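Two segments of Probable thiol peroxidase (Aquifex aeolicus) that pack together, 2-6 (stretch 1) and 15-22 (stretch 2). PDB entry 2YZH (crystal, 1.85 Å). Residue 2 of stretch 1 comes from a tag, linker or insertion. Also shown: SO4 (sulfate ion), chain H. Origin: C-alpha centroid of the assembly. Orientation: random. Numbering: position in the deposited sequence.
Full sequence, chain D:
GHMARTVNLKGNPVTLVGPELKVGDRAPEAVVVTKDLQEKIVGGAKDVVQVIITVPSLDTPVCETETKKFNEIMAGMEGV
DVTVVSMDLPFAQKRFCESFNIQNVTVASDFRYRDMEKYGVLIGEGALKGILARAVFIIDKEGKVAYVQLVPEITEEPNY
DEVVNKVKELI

Stretch 1 2-6: HMART
Stretch 2, residues 15-22: TLVGPELK

Two largely extended segments of one chain pack antiparallel in a small contact, 453 Å² buried over both sides, held by one direct backbone hydrogen bond, a long salt bridge, two bridging waters and a shared sulfate. Register runs from Thr 6 opposite Thr 15 (CA-CA 4.5 Å), a non-hydrogen-bonded antiparallel bridge, through Arg 5 and Leu 16 (CA-CA 5.3 Å), to Met 3 and Lys 22, whose CA atoms have spread to 6.7 Å. Thr 6 (chi1 m) and Thr 15 (chi1 p) point to the same face, with Thr 6 OG1 4.0 Å from Thr 15 CG2. Beside this bridge, Leu 16 N donates to Arg 5 O at 2.9 Å and 163°. Arg 5 interrupts the extended backbone (phi/psi -100/4). Leu 16 (m, t) points toward stretch 1, laying its CD1 3.6 Å from Ala 4 O; Thr 6 N, 4.2 Å from this methyl, is buried without a polar partner. Water 2 donates to Leu 16 O at 2.7 Å and weakly to Arg 5 O at 3.5 Å.

Arg 5 (m, t, t, chi4 -77°) starts sideways but brings its end nearer stretch 2. Glu 20 (t, t, chi3 -166°) reaches back, placing OE2 over one guanidinium face, 3.6 Å from Arg 5 NE; no N-H points at it, so the attraction is of charges alone. At the guanidinium edge, sulfate O2 accepts from Arg 5 NH1 (3.1 Å), Arg 5 NH2 (3.0 Å) and Glu 20 N (3.0 Å), tying the segments together. Gly 18 and a cis peptide before Pro 19 precede Glu 20; an ideal CB on Gly 18 would lie 2.3 Å from sulfate O3. Farther along, Met 3 CB approaches Leu 21 O at 3.4 Å, and water 1 accepts from Met 3 N (2.9 Å) and donates to Leu 21 O (2.6 Å).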

# COMPACT_ATOMS: atom_id res chain seq x y z
N HIS D 2 -2.19 -21.84 -18.60
CA HIS D 2 -3.09 -21.49 -17.51
C HIS D 2 -2.33 -20.81 -16.39
O HIS D 2 -1.14 -21.07 -16.17
CB HIS D 2 -3.79 -22.74 -16.97
CG HIS D 2 -4.67 -23.43 -17.97
ND1 HIS D 2 -4.18 -24.00 -19.12
CD2 HIS D 2 -6.00 -23.65 -17.98
CE1 HIS D 2 -5.17 -24.53 -19.81
NE2 HIS D 2 -6.29 -24.34 -19.13
N MET D 3 -3.00 -19.92 -15.68
CA MET D 3 -2.38 -19.22 -14.57
C MET D 3 -2.36 -20.19 -13.40
O MET D 3 -2.93 -21.28 -13.48
CB MET D 3 -3.19 -17.97 -14.22
CG MET D 3 -2.36 -16.70 -14.04
SD MET D 3 -1.35 -16.24 -15.48
CE MET D 3 -0.02 -15.40 -14.65
N ALA D 4 -1.69 -19.81 -12.31
CA ALA D 4 -1.62 -20.65 -11.12
C ALA D 4 -1.53 -19.71 -9.92
O ALA D 4 -1.29 -18.52 -10.09
CB ALA D 4 -0.39 -21.56 -11.19
N ARG D 5 -1.74 -20.24 -8.72
CA ARG D 5 -1.68 -19.42 -7.52
C ARG D 5 -0.34 -19.57 -6.81
O ARG D 5 -0.13 -19.02 -5.73
CB ARG D 5 -2.82 -19.80 -6.56
CG ARG D 5 -4.21 -19.49 -7.10
CD ARG D 5 -5.29 -19.89 -6.11
NE ARG D 5 -6.63 -19.74 -6.66
CZ ARG D 5 -7.27 -18.58 -6.80
NH1 ARG D 5 -6.69 -17.45 -6.41
NH2 ARG D 5 -8.49 -18.55 -7.32
N THR D 6 0.55 -20.34 -7.42
CA THR D 6 1.88 -20.57 -6.86
C THR D 6 2.93 -20.68 -7.96
O THR D 6 2.62 -21.03 -9.10
CB THR D 6 1.91 -21.89 -6.03
OG1 THR D 6 0.93 -21.83 -4.98
CG2 THR D 6 3.28 -22.10 -5.41
N THR D 15 3.59 -18.64 -2.65
CA THR D 15 2.24 -18.29 -3.05
C THR D 15 2.16 -16.89 -3.63
O THR D 15 2.94 -16.00 -3.27
CB THR D 15 1.28 -18.41 -1.87
OG1 THR D 15 1.83 -17.71 -0.74
CG2 THR D 15 1.08 -19.87 -1.50
N LEU D 16 1.20 -16.71 -4.53
CA LEU D 16 0.96 -15.42 -5.17
C LEU D 16 -0.30 -14.84 -4.54
O LEU D 16 -1.14 -15.58 -4.02
CB LEU D 16 0.72 -15.60 -6.67
CG LEU D 16 1.86 -16.25 -7.46
CD1 LEU D 16 1.43 -16.46 -8.90
CD2 LEU D 16 3.10 -15.38 -7.36
N VAL D 17 -0.41 -13.52 -4.57
CA VAL D 17 -1.58 -12.85 -4.04
C VAL D 17 -2.67 -12.93 -5.11
O VAL D 17 -2.38 -12.82 -6.30
CB VAL D 17 -1.25 -11.37 -3.74
CG1 VAL D 17 -2.50 -10.61 -3.31
CG2 VAL D 17 -0.18 -11.29 -2.65
N GLY D 18 -3.92 -13.17 -4.70
CA GLY D 18 -5.01 -13.25 -5.66
C GLY D 18 -5.36 -11.88 -6.22
O GLY D 18 -4.77 -10.88 -5.81
N PRO D 19 -6.34 -11.79 -7.14
CA PRO D 19 -7.13 -12.88 -7.71
C PRO D 19 -6.41 -13.55 -8.88
O PRO D 19 -5.54 -12.95 -9.51
CB PRO D 19 -8.39 -12.17 -8.17
CG PRO D 19 -7.82 -10.89 -8.71
CD PRO D 19 -6.85 -10.49 -7.60
N GLU D 20 -6.77 -14.80 -9.16
CA GLU D 20 -6.17 -15.51 -10.27
C GLU D 20 -6.98 -15.16 -11.52
O GLU D 20 -8.20 -15.27 -11.52
CB GLU D 20 -6.22 -17.02 -10.03
CG GLU D 20 -5.40 -17.82 -11.03
CD GLU D 20 -5.63 -19.31 -10.93
OE1 GLU D 20 -4.83 -20.07 -11.52
OE2 GLU D 20 -6.60 -19.73 -10.27
N LEU D 21 -6.31 -14.73 -12.58
CA LEU D 21 -7.01 -14.40 -13.81
C LEU D 21 -7.07 -15.58 -14.76
O LEU D 21 -6.21 -16.47 -14.73
CB LEU D 21 -6.34 -13.21 -14.51
CG LEU D 21 -6.77 -11.80 -14.10
CD1 LEU D 21 -6.59 -11.61 -12.60
CD2 LEU D 21 -5.94 -10.78 -14.87
N LYS D 22 -8.09 -15.60 -15.61
CA LYS D 22 -8.23 -16.67 -16.59
C LYS D 22 -8.60 -16.06 -17.93
O LYS D 22 -9.09 -14.93 -18.00
CB LYS D 22 -9.32 -17.65 -16.16
CG LYS D 22 -10.73 -17.08 -16.21
CD LYS D 22 -11.78 -18.17 -16.14
CE LYS D 22 -13.18 -17.57 -16.19
NZ LYS D 22 -14.23 -18.63 -16.24
S SO4 H . -9.53 -15.14 -5.96
O1 SO4 H . -10.60 -14.15 -6.14
O2 SO4 H . -9.00 -15.55 -7.27
O3 SO4 H . -8.45 -14.56 -5.14
O4 SO4 H . -10.08 -16.34 -5.28
O HOH W 1 -5.68 -18.79 -15.77
O HOH W 2 -2.59 -17.78 -3.58